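HI0065 (Haemophilus influenzae, PDB 1HTW) binds ADP and magnesium in a P-loop nucleotide-binding fold and is required for forming the threonylcarbamoyl group on adenosine 37 of tRNAs that read codons beginning with adenine. Local coordinates at residues Leu28-Ala33 / Thr146-Asn151; Val36-Asp41 / Leu111-Glu116; Ile57-Asn62 / Glu72-Ala77. All coordinates share one frame; numbering follows the deposited sequence.

Contact 1: residues Leu28-Ala33 / Thr146-Asn151; sequences LHTEKA and TNLGKN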
ATOM      1  N   LEU A  28       8.430  -9.564   7.721  1.00 21.92           N
ATOM      2  CA  LEU A  28       8.382  -8.969   9.054  1.00 21.49           C
ATOM      3  C   LEU A  28       7.409  -9.667   9.970  1.00 25.31           C
ATOM      4  O   LEU A  28       7.586  -9.641  11.207  1.00 21.20           O
ATOM      5  CB  LEU A  28       8.095  -7.454   8.994  1.00 21.57           C
ATOM      6  CG  LEU A  28       9.304  -6.681   8.448  1.00 24.82           C
ATOM      7  CD1 LEU A  28       8.881  -5.281   7.988  1.00 22.43           C
ATOM      8  CD2 LEU A  28      10.361  -6.547   9.547  1.00 25.79           C
ATOM      9  N   HIS A  29       6.415 -10.316   9.404  1.00 21.54           N
ATOM     10  CA  HIS A  29       5.439 -11.147  10.077  1.00 24.31           C
ATOM     11  C   HIS A  29       4.844 -10.505  11.302  1.00 29.32           C
ATOM     12  O   HIS A  29       4.927 -11.060  12.416  1.00 26.42           O
ATOM     13  CB  HIS A  29       6.066 -12.502  10.420  1.00 21.00           C
ATOM     14  CG  HIS A  29       5.100 -13.638  10.384  1.00 28.83           C
ATOM     15  ND1 HIS A  29       5.448 -14.902  10.860  1.00 35.51           N
ATOM     16  CD2 HIS A  29       3.767 -13.685  10.137  1.00 36.35           C
ATOM     17  CE1 HIS A  29       4.378 -15.671  10.863  1.00 32.77           C
ATOM     18  NE2 HIS A  29       3.353 -14.955  10.454  1.00 30.60           N
ATOM     19  N   THR A  30       4.207  -9.340  11.109  1.00 21.22           N
ATOM     20  CA  THR A  30       3.683  -8.639  12.284  1.00 17.83           C
ATOM     21  C   THR A  30       2.302  -9.122  12.639  1.00 21.28           C
ATOM     22  O   THR A  30       1.496  -9.452  11.756  1.00 29.26           O
ATOM     23  CB  THR A  30       3.632  -7.104  11.993  1.00 23.13           C
ATOM     24  OG1 THR A  30       2.726  -6.942  10.858  1.00 26.91           O
ATOM     25  CG2 THR A  30       5.014  -6.657  11.529  1.00 32.06           C
ATOM     26  N   GLU A  31       1.942  -9.029  13.930  1.00 22.30           N
ATOM     27  CA  GLU A  31       0.580  -9.286  14.337  1.00 21.25           C
ATOM     28  C   GLU A  31      -0.334  -8.100  14.036  1.00 23.53           C
ATOM     29  O   GLU A  31      -1.523  -8.278  13.816  1.00 25.41           O
ATOM     30  CB  GLU A  31       0.551  -9.430  15.913  1.00 23.69           C
ATOM     31  CG  GLU A  31      -0.882  -9.539  16.377  1.00 29.77           C
ATOM     32  CD  GLU A  31      -1.025  -9.611  17.882  1.00 65.66           C
ATOM     33  OE1 GLU A  31      -1.104  -8.539  18.520  1.00 67.93           O
ATOM     34  OE2 GLU A  31      -1.060 -10.746  18.403  1.00 64.77           O
ATOM     35  N   LYS A  32       0.239  -6.889  14.038  1.00 22.00           N
ATOM     36  CA  LYS A  32      -0.626  -5.732  13.776  1.00 21.80           C
ATOM     37  C   LYS A  32      -0.735  -5.545  12.229  1.00 21.59           C
ATOM     38  O   LYS A  32       0.138  -5.993  11.528  1.00 25.22           O
ATOM     39  CB  LYS A  32      -0.222  -4.474  14.455  1.00 33.51           C
ATOM     40  CG  LYS A  32       0.989  -3.757  13.869  1.00 35.05           C
ATOM     41  CD  LYS A  32       0.936  -2.291  14.360  1.00 41.18           C
ATOM     42  CE  LYS A  32       1.791  -1.419  13.485  1.00 32.36           C
ATOM     43  NZ  LYS A  32       2.043  -0.066  14.059  1.00 30.88           N
ATOM     44  N   ALA A  33      -1.861  -4.986  11.883  1.00 19.86           N
ATOM     45  CA  ALA A  33      -2.071  -4.781  10.386  1.00 19.37           C
ATOM     46  C   ALA A  33      -1.071  -3.698   9.952  1.00 20.55           C
ATOM     47  O   ALA A  33      -0.904  -2.706  10.677  1.00 23.57           O
ATOM     48  CB  ALA A  33      -3.478  -4.336  10.190  1.00 21.72           C
ATOM     49  N   THR A 146       5.984   5.223  11.798  1.00 20.26           N
ATOM     50  CA  THR A 146       5.987   4.497  13.094  1.00 21.89           C
ATOM     51  C   THR A 146       7.303   3.803  13.244  1.00 21.19           C
ATOM     52  O   THR A 146       8.115   3.653  12.347  1.00 20.95           O
ATOM     53  CB  THR A 146       4.859   3.440  13.120  1.00 18.82           C
ATOM     54  OG1 THR A 146       5.116   2.491  12.065  1.00 18.53           O
ATOM     55  CG2 THR A 146       3.479   4.042  13.007  1.00 23.81           C
ATOM     56  N   ASN A 147       7.481   3.140  14.430  1.00 22.36           N
ATOM     57  CA  ASN A 147       8.631   2.273  14.586  1.00 23.07           C
ATOM     58  C   ASN A 147       8.644   1.149  13.576  1.00 20.39           C
ATOM     59  O   ASN A 147       9.693   0.746  13.073  1.00 19.37           O
ATOM     60  CB  ASN A 147       8.490   1.688  16.039  1.00 24.32           C
ATOM     61  CG  ASN A 147       9.745   0.946  16.419  1.00 30.78           C
ATOM     62  OD1 ASN A 147      10.793   1.563  16.658  1.00 34.01           O
ATOM     63  ND2 ASN A 147       9.654  -0.385  16.451  1.00 29.49           N
ATOM     64  N   LEU A 148       7.471   0.576  13.278  1.00 19.02           N
ATOM     65  CA  LEU A 148       7.425  -0.508  12.284  1.00 20.55           C
ATOM     66  C   LEU A 148       7.872   0.077  10.929  1.00 15.09           C
ATOM     67  O   LEU A 148       8.622  -0.577  10.220  1.00 19.25           O
ATOM     68  CB  LEU A 148       5.988  -1.087  12.193  1.00 18.69           C
ATOM     69  CG  LEU A 148       5.822  -2.166  11.088  1.00 20.39           C
ATOM     70  CD1 LEU A 148       6.808  -3.292  11.174  1.00 25.35           C
ATOM     71  CD2 LEU A 148       4.389  -2.686  11.095  1.00 24.28           C
ATOM     72  N   GLY A 149       7.409   1.298  10.658  1.00 23.02           N
ATOM     73  CA  GLY A 149       7.864   1.942   9.378  1.00 23.83           C
ATOM     74  C   GLY A 149       9.359   2.022   9.299  1.00 17.88           C
ATOM     75  O   GLY A 149      10.045   1.756   8.306  1.00 18.54           O
ATOM     76  N   LYS A 150       9.991   2.435  10.442  1.00 16.90           N
ATOM     77  CA  LYS A 150      11.450   2.458  10.476  1.00 19.62           C
ATOM     78  C   LYS A 150      12.100   1.152  10.166  1.00 15.86           C
ATOM     79  O   LYS A 150      13.067   1.007   9.418  1.00 20.50           O
ATOM     80  CB  LYS A 150      11.932   3.046  11.815  1.00 24.23           C
ATOM     81  CG  LYS A 150      13.384   2.641  12.095  1.00 46.30           C
ATOM     82  CD  LYS A 150      14.101   3.714  12.906  1.00 68.07           C
ATOM     83  CE  LYS A 150      15.564   3.341  13.117  1.00 75.15           C
ATOM     84  NZ  LYS A 150      16.318   3.366  11.826  1.00 55.47           N
ATOM     85  N   ASN A 151      11.534   0.038  10.733  1.00 20.61           N
ATOM     86  CA  ASN A 151      12.006  -1.302  10.487  1.00 19.32           C
ATOM     87  C   ASN A 151      11.826  -1.740   9.027  1.00 16.36           C
ATOM     88  O   ASN A 151      12.680  -2.421   8.463  1.00 19.99           O
ATOM     89  CB  ASN A 151      11.281  -2.275  11.441  1.00 26.09           C
ATOM     90  CG  ASN A 151      11.866  -2.121  12.868  1.00 28.24           C
ATOM     91  OD1 ASN A 151      13.027  -1.760  13.018  1.00 26.48           O
ATOM     92  ND2 ASN A 151      11.075  -2.461  13.857  1.00 27.78           N
TER
HETATM   93  O   HOH W   1       5.246   0.411  15.315  1.00 25.19           O
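With CG anti to the backbone N (chi1 176°), Leu148 sends both of its methyl branches from the first turn of helix 147-155 toward the loop 28-33. Thr30 answers with its methyl: chi1 of 61° puts OG1 between the backbone N and the carbonyl carbon and turns CG2 toward the helix. The two side chains meet tip to tip, Thr30 CG2 lying 3.8 Å from Leu148 CD1 and almost as near to CD2. Lys32, extended beyond CG, brings CE to 3.8 Å from Leu148 CD2, so that its aliphatic end touches the second branch. Leu28, just before the loop, adds a looser apolar touch through CD1, 4.3 Å from Leu148 CD1. The contact thus joins the loop leading into strand 34-39 of the P-loop NTPase core to the N-terminal turn of the last helix. That turn is capped by Thr146, the N-cap residue, whose OG1 accepts from Gly149 N at 2.9 Å. On the loop side the hydroxyl of Thr30 is occupied as well: OG1 donates to Lys32 O, 2.8 Å away and in the carbonyl plane, which fixes the rotation that presents CG2 to the leucine. No hydrogen bond runs directly between the segments. Instead, Asp126 forms a salt bridge with Lys32 NZ and a hydrogen bond with Thr146 OG1, and a water accepts from Leu148 N and weakly from Lys32 NZ.

Contact 2: residues Val36-Asp41 / Leu111-Glu116; sequences VYLNGD and LIEWSE. With NA (sodium ion), chain F; MG (magnesium ion), chain E; MG (magnesium ion), chain D.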
ATOM      1  N   VAL A  36      -0.236   1.025   4.822  1.00 16.68           N
ATOM      2  CA  VAL A  36       0.630   1.649   3.802  1.00 16.52           C
ATOM      3  C   VAL A  36      -0.254   2.670   3.062  1.00 16.89           C
ATOM      4  O   VAL A  36      -1.184   2.252   2.377  1.00 19.34           O
ATOM      5  CB  VAL A  36       1.121   0.611   2.819  1.00 14.36           C
ATOM      6  CG1 VAL A  36       2.178   1.244   1.859  1.00 16.67           C
ATOM      7  CG2 VAL A  36       1.931  -0.522   3.557  1.00 17.01           C
ATOM      8  N   TYR A  37       0.144   3.945   3.119  1.00 13.70           N
ATOM      9  CA  TYR A  37      -0.609   4.959   2.367  1.00 17.51           C
ATOM     10  C   TYR A  37       0.145   5.232   1.070  1.00 17.87           C
ATOM     11  O   TYR A  37       1.317   5.571   1.120  1.00 19.68           O
ATOM     12  CB  TYR A  37      -0.623   6.262   3.162  1.00 16.20           C
ATOM     13  CG  TYR A  37      -1.518   6.308   4.385  1.00 20.22           C
ATOM     14  CD1 TYR A  37      -2.121   5.181   4.936  1.00 23.71           C
ATOM     15  CD2 TYR A  37      -1.700   7.532   5.003  1.00 21.27           C
ATOM     16  CE1 TYR A  37      -2.908   5.300   6.091  1.00 22.68           C
ATOM     17  CE2 TYR A  37      -2.483   7.662   6.135  1.00 23.18           C
ATOM     18  CZ  TYR A  37      -3.073   6.541   6.660  1.00 22.12           C
ATOM     19  OH  TYR A  37      -3.857   6.707   7.801  1.00 25.97           O
ATOM     20  N   LEU A  38      -0.538   5.019  -0.078  1.00 16.97           N
ATOM     21  CA  LEU A  38       0.049   5.199  -1.384  1.00 15.86           C
ATOM     22  C   LEU A  38      -0.428   6.559  -1.947  1.00 17.34           C
ATOM     23  O   LEU A  38      -1.613   6.798  -2.078  1.00 17.05           O
ATOM     24  CB  LEU A  38      -0.409   4.102  -2.369  1.00 12.78           C
ATOM     25  CG  LEU A  38      -0.093   2.660  -1.957  1.00 20.11           C
ATOM     26  CD1 LEU A  38      -0.755   1.678  -2.909  1.00 20.01           C
ATOM     27  CD2 LEU A  38       1.401   2.482  -1.848  1.00 21.46           C
ATOM     28  N   ASN A  39       0.549   7.457  -2.108  1.00 16.36           N
ATOM     29  CA  ASN A  39       0.262   8.845  -2.476  1.00 19.58           C
ATOM     30  C   ASN A  39       0.919   9.200  -3.820  1.00 12.96           C
ATOM     31  O   ASN A  39       1.867   8.638  -4.293  1.00 16.18           O
ATOM     32  CB  ASN A  39       0.879   9.751  -1.402  1.00 20.82           C
ATOM     33  CG  ASN A  39       0.234   9.582  -0.029  1.00 21.26           C
ATOM     34  OD1 ASN A  39      -0.995   9.343   0.064  1.00 22.34           O
ATOM     35  ND2 ASN A  39       1.074   9.665   0.990  1.00 24.12           N
ATOM     36  N   GLY A  40       0.213  10.140  -4.499  1.00 20.88           N
ATOM     37  CA  GLY A  40       0.706  10.496  -5.851  1.00 19.44           C
ATOM     38  C   GLY A  40      -0.517  10.868  -6.703  1.00 19.81           C
ATOM     39  O   GLY A  40      -1.663  10.680  -6.333  1.00 17.87           O
ATOM     40  N   ASP A  41      -0.217  11.758  -7.696  1.00 20.29           N
ATOM     41  CA  ASP A  41      -1.335  12.197  -8.534  1.00 22.45           C
ATOM     42  C   ASP A  41      -1.964  11.069  -9.317  1.00 25.68           C
ATOM     43  O   ASP A  41      -1.419   9.995  -9.512  1.00 21.08           O
ATOM     44  CB  ASP A  41      -0.708  13.154  -9.619  1.00 28.93           C
ATOM     45  CG  ASP A  41      -0.320  14.468  -9.010  1.00 25.82           C
ATOM     46  OD1 ASP A  41      -0.658  14.816  -7.879  1.00 28.09           O
ATOM     47  OD2 ASP A  41       0.381  15.232  -9.770  1.00 33.88           O
ATOM     48  N   LEU A 111      -3.288  -1.566   1.825  1.00 17.62           N
ATOM     49  CA  LEU A 111      -2.580  -0.622   0.875  1.00 14.56           C
ATOM     50  C   LEU A 111      -3.658   0.366   0.420  1.00 17.39           C
ATOM     51  O   LEU A 111      -4.679  -0.097  -0.116  1.00 19.18           O
ATOM     52  CB  LEU A 111      -2.118  -1.472  -0.310  1.00 14.73           C
ATOM     53  CG  LEU A 111      -1.286  -2.739   0.034  1.00 18.52           C
ATOM     54  CD1 LEU A 111      -1.016  -3.572  -1.229  1.00 21.51           C
ATOM     55  CD2 LEU A 111       0.105  -2.313   0.612  1.00 18.85           C
ATOM     56  N   ILE A 112      -3.453   1.625   0.740  1.00 18.05           N
ATOM     57  CA  ILE A 112      -4.514   2.598   0.689  1.00 17.22           C
ATOM     58  C   ILE A 112      -4.217   3.753  -0.272  1.00 22.47           C
ATOM     59  O   ILE A 112      -3.260   4.481  -0.060  1.00 19.20           O
ATOM     60  CB  ILE A 112      -4.763   3.142   2.090  1.00 15.61           C
ATOM     61  CG1 ILE A 112      -5.156   1.901   2.998  1.00 20.78           C
ATOM     62  CG2 ILE A 112      -5.867   4.178   2.147  1.00 21.33           C
ATOM     63  CD1 ILE A 112      -5.520   2.325   4.393  1.00 38.81           C
ATOM     64  N   GLU A 113      -5.087   3.899  -1.255  1.00 19.76           N
ATOM     65  CA  GLU A 113      -5.036   5.063  -2.167  1.00 18.70           C
ATOM     66  C   GLU A 113      -6.063   6.055  -1.709  1.00 19.92           C
ATOM     67  O   GLU A 113      -7.105   5.716  -1.129  1.00 20.55           O
ATOM     68  CB  GLU A 113      -5.306   4.633  -3.618  1.00 14.44           C
ATOM     69  CG  GLU A 113      -4.231   3.731  -4.192  1.00 19.11           C
ATOM     70  CD  GLU A 113      -4.414   3.281  -5.598  1.00 26.70           C
ATOM     71  OE1 GLU A 113      -4.654   4.163  -6.485  1.00 19.71           O
ATOM     72  OE2 GLU A 113      -4.226   2.088  -5.890  1.00 23.93           O
ATOM     73  N   TRP A 114      -5.723   7.368  -1.747  1.00 18.88           N
ATOM     74  CA  TRP A 114      -6.597   8.402  -1.245  1.00 21.45           C
ATOM     75  C   TRP A 114      -6.902   8.292   0.228  1.00 23.30           C
ATOM     76  O   TRP A 114      -8.013   8.515   0.729  1.00 21.13           O
ATOM     77  CB  TRP A 114      -7.921   8.408  -2.049  1.00 31.92           C
ATOM     78  CG  TRP A 114      -7.771   9.080  -3.374  1.00 31.46           C
ATOM     79  CD1 TRP A 114      -7.558   8.491  -4.592  1.00 32.56           C
ATOM     80  CD2 TRP A 114      -7.835  10.492  -3.623  1.00 38.48           C
ATOM     81  NE1 TRP A 114      -7.473   9.446  -5.565  1.00 41.37           N
ATOM     82  CE2 TRP A 114      -7.647  10.678  -4.997  1.00 35.15           C
ATOM     83  CE3 TRP A 114      -8.016  11.605  -2.798  1.00 38.92           C
ATOM     84  CZ2 TRP A 114      -7.641  11.944  -5.590  1.00 50.60           C
ATOM     85  CZ3 TRP A 114      -8.024  12.867  -3.394  1.00 46.88           C
ATOM     86  CH2 TRP A 114      -7.832  13.018  -4.774  1.00 52.07           C
ATOM     87  N   SER A 115      -5.839   8.075   1.038  1.00 20.49           N
ATOM     88  CA  SER A 115      -6.028   7.925   2.473  1.00 21.24           C
ATOM     89  C   SER A 115      -6.549   9.190   3.127  1.00 26.63           C
ATOM     90  O   SER A 115      -7.123   9.082   4.228  1.00 29.29           O
ATOM     91  CB  SER A 115      -4.663   7.552   3.091  1.00 20.30           C
ATOM     92  OG  SER A 115      -3.680   8.476   2.646  1.00 23.40           O
ATOM     93  N   GLU A 116      -6.335  10.362   2.515  1.00 25.38           N
ATOM     94  CA  GLU A 116      -6.848  11.592   3.109  1.00 27.20           C
ATOM     95  C   GLU A 116      -8.363  11.505   3.361  1.00 32.81           C
ATOM     96  O   GLU A 116      -8.896  12.144   4.277  1.00 31.96           O
ATOM     97  CB  GLU A 116      -6.651  12.812   2.203  1.00 31.83           C
ATOM     98  CG  GLU A 116      -5.400  13.085   1.508  1.00 47.41           C
ATOM     99  CD  GLU A 116      -5.218  12.412   0.167  1.00 52.73           C
ATOM    100  OE1 GLU A 116      -5.004  11.178   0.153  1.00 30.43           O
ATOM    101  OE2 GLU A 116      -5.236  13.109  -0.871  1.00 48.19           O
TER
HETATM  102 NA    NA F 563      -3.116   7.265   0.270  1.00 28.13          NA
HETATM  103 MG    MG E 562      -3.037  12.122  -5.033  1.00 36.46          MG
HETATM  104 MG    MG D 561      -5.032   3.878  -8.605  1.00 22.59          MG
HETATM  105  O   HOH W   2      -3.547   8.468  -2.991  1.00 24.25           O
HETATM  106  O   HOH W   3      -5.636   5.910  -8.781  1.00 23.47           O
HETATM  107  O   HOH W   4      -5.701   3.497 -10.657  1.00 24.39           O
HETATM  108  O   HOH W   5      -7.174   3.352  -8.050  1.00 27.95           O
HETATM  109  O   HOH W   6      -4.475  13.111  -6.712  1.00 40.32           O
HETATM  110  O   HOH W   7      -4.455  10.153  -4.699  1.00 32.66           O
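The Tyr37 ring carries Ser115 CB over the centre of one face, 3.6 Å from CB to the ring centroid, a CH-pi contact only 14° off the ring normal. Ile112 CD1 approaches the same ring obliquely, and the phenol OH reaches beyond the contact to Pro123 O. The indole of Trp114 meets the ring of Tyr87 and has a water above one face, toward its rim; this water belongs to a magnesium that Gly40 O also binds. Strands 34-39 and 109-113 run parallel as neighbours in the central sheet of the P-loop fold. Ile112 N donates to Val36 O nearly along the C=O axis, and Leu38 N donates to Ile112 O over 2.8 Å, from above the carbonyl plane. Val36 and Leu111 lie side by side on the face that also carries Leu38 and Glu113, and helix 46-56 packs against this face.

Beyond the last backbone bonds of the pair, a sodium ion is bound by Leu38 O, Ile112 O, Asn39 OD1 and Ser115 OG, the last at 2.7 Å. The two carbonyl oxygens, Leu38 O and Ile112 O, stand 3.5 Å apart and share the cation, while a water bridges Leu38 O to Trp114 N. Glu113, extended beyond CG, binds the other magnesium, beside ADP, through OE1 at 2.2 Å; Thr47 of the Walker A loop is another ligand of this ion, and OE2 is held by His83. The sodium would offset the repulsion between the converging carbonyls, and the paired hold of metal and histidine probably favours an ionised Glu113.

Contact 3: residues Ile57-Asn62 / Glu72-Ala77; sequences IGHQGN and EEYNIA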
ATOM      1  N   ILE A  57       4.006 -11.273  -5.001  1.00 15.58           N
ATOM      2  CA  ILE A  57       4.056 -12.341  -3.923  1.00 15.27           C
ATOM      3  C   ILE A  57       3.134 -13.484  -4.327  1.00 25.69           C
ATOM      4  O   ILE A  57       2.885 -14.384  -3.491  1.00 20.74           O
ATOM      5  CB  ILE A  57       3.689 -11.757  -2.578  1.00 15.82           C
ATOM      6  CG1 ILE A  57       2.402 -10.963  -2.498  1.00 18.81           C
ATOM      7  CG2 ILE A  57       4.855 -10.859  -2.075  1.00 22.50           C
ATOM      8  CD1 ILE A  57       1.927 -10.598  -1.098  1.00 24.13           C
ATOM      9  N   GLY A  58       2.636 -13.508  -5.565  1.00 20.30           N
ATOM     10  CA  GLY A  58       1.858 -14.691  -6.006  1.00 21.54           C
ATOM     11  C   GLY A  58       0.435 -14.544  -6.409  1.00 17.22           C
ATOM     12  O   GLY A  58      -0.214 -15.562  -6.820  1.00 19.63           O
ATOM     13  N   HIS A  59      -0.266 -13.421  -6.277  1.00 16.52           N
ATOM     14  CA  HIS A  59      -1.610 -13.277  -6.731  1.00 19.20           C
ATOM     15  C   HIS A  59      -1.669 -13.559  -8.228  1.00 20.18           C
ATOM     16  O   HIS A  59      -0.862 -12.997  -8.966  1.00 18.38           O
ATOM     17  CB  HIS A  59      -2.229 -11.922  -6.405  1.00 18.25           C
ATOM     18  CG  HIS A  59      -3.612 -11.833  -6.960  1.00 22.46           C
ATOM     19  ND1 HIS A  59      -4.688 -12.521  -6.425  1.00 23.66           N
ATOM     20  CD2 HIS A  59      -4.078 -11.142  -8.031  1.00 24.99           C
ATOM     21  CE1 HIS A  59      -5.781 -12.130  -7.084  1.00 23.60           C
ATOM     22  NE2 HIS A  59      -5.437 -11.338  -8.066  1.00 29.31           N
ATOM     23  N   GLN A  60      -2.558 -14.462  -8.657  1.00 19.39           N
ATOM     24  CA  GLN A  60      -2.730 -14.700 -10.101  1.00 16.08           C
ATOM     25  C   GLN A  60      -4.122 -14.208 -10.493  1.00 19.00           C
ATOM     26  O   GLN A  60      -5.132 -14.542  -9.888  1.00 24.32           O
ATOM     27  CB  GLN A  60      -2.681 -16.218 -10.391  1.00 22.79           C
ATOM     28  CG  GLN A  60      -1.607 -16.956  -9.643  1.00 32.22           C
ATOM     29  CD  GLN A  60      -1.384 -18.363 -10.144  1.00 53.62           C
ATOM     30  OE1 GLN A  60      -1.998 -19.316  -9.650  1.00 57.98           O
ATOM     31  NE2 GLN A  60      -0.504 -18.477 -11.129  1.00 67.27           N
ATOM     32  N   GLY A  61      -4.118 -13.289 -11.502  1.00 19.46           N
ATOM     33  CA  GLY A  61      -5.384 -12.642 -11.838  1.00 21.17           C
ATOM     34  C   GLY A  61      -5.251 -11.138 -11.884  1.00 26.87           C
ATOM     35  O   GLY A  61      -4.290 -10.549 -11.385  1.00 17.92           O
ATOM     36  N   ASN A  62      -6.298 -10.458 -12.386  1.00 26.22           N
ATOM     37  CA  ASN A  62      -6.253  -9.024 -12.505  1.00 28.06           C
ATOM     38  C   ASN A  62      -6.296  -8.353 -11.122  1.00 24.94           C
ATOM     39  O   ASN A  62      -6.878  -8.860 -10.189  1.00 24.79           O
ATOM     40  CB  ASN A  62      -7.402  -8.432 -13.324  1.00 48.28           C
ATOM     41  CG  ASN A  62      -7.869  -9.150 -14.544  1.00 75.01           C
ATOM     42  OD1 ASN A  62      -8.285  -8.517 -15.545  1.00 70.68           O
ATOM     43  ND2 ASN A  62      -7.878 -10.480 -14.526  1.00 71.08           N
ATOM     44  N   GLU A  72     -10.927  -4.029  -1.860  1.00 15.57           N
ATOM     45  CA  GLU A  72     -10.850  -5.334  -2.474  1.00 15.51           C
ATOM     46  C   GLU A  72     -10.020  -6.244  -1.516  1.00 23.44           C
ATOM     47  O   GLU A  72      -8.943  -5.834  -1.111  1.00 18.56           O
ATOM     48  CB  GLU A  72     -10.195  -5.313  -3.838  1.00 20.40           C
ATOM     49  CG  GLU A  72     -10.086  -6.639  -4.560  1.00 24.09           C
ATOM     50  CD  GLU A  72     -11.373  -7.159  -5.169  1.00 32.45           C
ATOM     51  OE1 GLU A  72     -12.254  -6.393  -5.602  1.00 28.37           O
ATOM     52  OE2 GLU A  72     -11.510  -8.405  -5.288  1.00 28.45           O
ATOM     53  N   GLU A  73     -10.566  -7.424  -1.230  1.00 20.32           N
ATOM     54  CA  GLU A  73      -9.812  -8.324  -0.286  1.00 18.49           C
ATOM     55  C   GLU A  73      -9.071  -9.365  -1.053  1.00 19.19           C
ATOM     56  O   GLU A  73      -9.605 -10.056  -1.959  1.00 20.88           O
ATOM     57  CB  GLU A  73     -10.921  -8.975   0.615  1.00 18.63           C
ATOM     58  CG  GLU A  73     -10.623 -10.410   1.010  1.00 39.85           C
ATOM     59  CD  GLU A  73     -11.633 -10.989   2.003  1.00 41.10           C
ATOM     60  OE1 GLU A  73     -11.399 -10.796   3.226  1.00 37.50           O
ATOM     61  OE2 GLU A  73     -12.626 -11.611   1.601  1.00 54.92           O
ATOM     62  N   TYR A  74      -7.772  -9.592  -0.755  1.00 14.88           N
ATOM     63  CA  TYR A  74      -6.988 -10.605  -1.322  1.00 13.73           C
ATOM     64  C   TYR A  74      -6.508 -11.668  -0.268  1.00 16.27           C
ATOM     65  O   TYR A  74      -6.200 -11.237   0.814  1.00 19.00           O
ATOM     66  CB  TYR A  74      -5.726 -10.088  -2.033  1.00 18.18           C
ATOM     67  CG  TYR A  74      -6.059  -9.200  -3.243  1.00 13.11           C
ATOM     68  CD1 TYR A  74      -6.414  -7.893  -3.054  1.00 17.78           C
ATOM     69  CD2 TYR A  74      -5.998  -9.759  -4.505  1.00 19.02           C
ATOM     70  CE1 TYR A  74      -6.720  -7.081  -4.183  1.00 23.06           C
ATOM     71  CE2 TYR A  74      -6.291  -8.969  -5.626  1.00 18.24           C
ATOM     72  CZ  TYR A  74      -6.650  -7.656  -5.416  1.00 22.39           C
ATOM     73  OH  TYR A  74      -6.947  -6.893  -6.549  1.00 22.08           O
ATOM     74  N   ASN A  75      -6.488 -12.913  -0.711  1.00 20.57           N
ATOM     75  CA  ASN A  75      -5.944 -13.994   0.121  1.00 23.98           C
ATOM     76  C   ASN A  75      -4.779 -14.597  -0.622  1.00 22.42           C
ATOM     77  O   ASN A  75      -4.956 -15.227  -1.688  1.00 23.98           O
ATOM     78  CB  ASN A  75      -7.028 -15.040   0.451  1.00 27.55           C
ATOM     79  CG  ASN A  75      -6.452 -16.175   1.301  1.00 31.52           C
ATOM     80  OD1 ASN A  75      -5.315 -16.568   1.085  1.00 25.78           O
ATOM     81  ND2 ASN A  75      -7.293 -16.794   2.122  1.00 29.37           N
ATOM     82  N   ILE A  76      -3.540 -14.237  -0.238  1.00 18.25           N
ATOM     83  CA  ILE A  76      -2.374 -14.653  -0.944  1.00 15.84           C
ATOM     84  C   ILE A  76      -1.594 -15.685  -0.102  1.00 30.70           C
ATOM     85  O   ILE A  76      -0.917 -15.278   0.821  1.00 25.65           O
ATOM     86  CB  ILE A  76      -1.408 -13.485  -1.304  1.00 20.66           C
ATOM     87  CG1 ILE A  76      -2.275 -12.439  -2.072  1.00 28.90           C
ATOM     88  CG2 ILE A  76      -0.373 -14.043  -2.284  1.00 24.66           C
ATOM     89  CD1 ILE A  76      -3.201 -13.141  -3.044  1.00 31.96           C
ATOM     90  N   ALA A  77      -1.765 -16.944  -0.482  1.00 26.33           N
ATOM     91  CA  ALA A  77      -1.133 -18.044   0.256  1.00 28.63           C
ATOM     92  C   ALA A  77      -1.478 -17.904   1.745  1.00 29.29           C
ATOM     93  O   ALA A  77      -0.622 -18.197   2.571  1.00 30.69           O
ATOM     94  CB  ALA A  77       0.361 -18.096   0.058  1.00 34.00           C
TER
HETATM   95  O   HOH W   8      -8.784  -7.516  -8.500  1.00 25.31           O
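Ile57 follows helix 46-56 and points its side chain toward strand 71-76, with CG1 in the crowded position between the backbone N and the carbonyl carbon (chi1 51°). It crosses Ile76 at about a right angle, Ile57 CG1 lying 4.2 Å from Ile76 CG2, while its carbonyl O comes closer, 3.5 Å from Ile76 CG2. Ile57 also packs on helix 11-28. Gly58, with positive phi, is the C-prime residue of the Schellman motif that ends helix 46-56, and the chain turns here to run over the edge strand of the sheet. His59 then swings its imidazole over Tyr74: CG is anti to the backbone N (chi1 178°), and the ring offers its face to the phenol edge. The stack is T-shaped, with centroids 4.8 Å apart and planes at 88°. Tyr74 CE2 stands 3.5 Å from His59 NE2, toward the rim of the imidazole. Ile76 CD1 lies at the imidazole edge, 3.7 Å from His59 CB. Farther on, Gly61 O accepts from Gln55 NE2 of the preceding helix. At Asn62 a water donates to the carbonyl O and is hydrogen-bonded to Tyr74 OH at 2.8 Å, joining loop and strand where no direct hydrogen bond does. The edge-to-face geometry sets the positive rim of the phenol against the imidazole pi cloud, an attraction that would be strongest with His59 neutral.

The centre of contact 2, in the middle of the sheet and carrying the metal sites, is about 7 Å from that of the chain; those of contacts 1 and 3 are about 13 and 14 Å from it. The chain passes directly from the loop of contact 1 into strand 34-39 of contact 2, although their centres are 18 Å apart and nothing else touches. Contact 3 involves edge strand 71-76 of the same sheet, its nearest atoms about 7 Å from those of contact 2. Its Tyr74 side chain is about 9 Å from that of Glu113 and about 12 Å from ADP. Helix 46-56, which follows the P-loop, packs on contact 2 and ends at contact 3, while contact 1 is remote from the annotated sites.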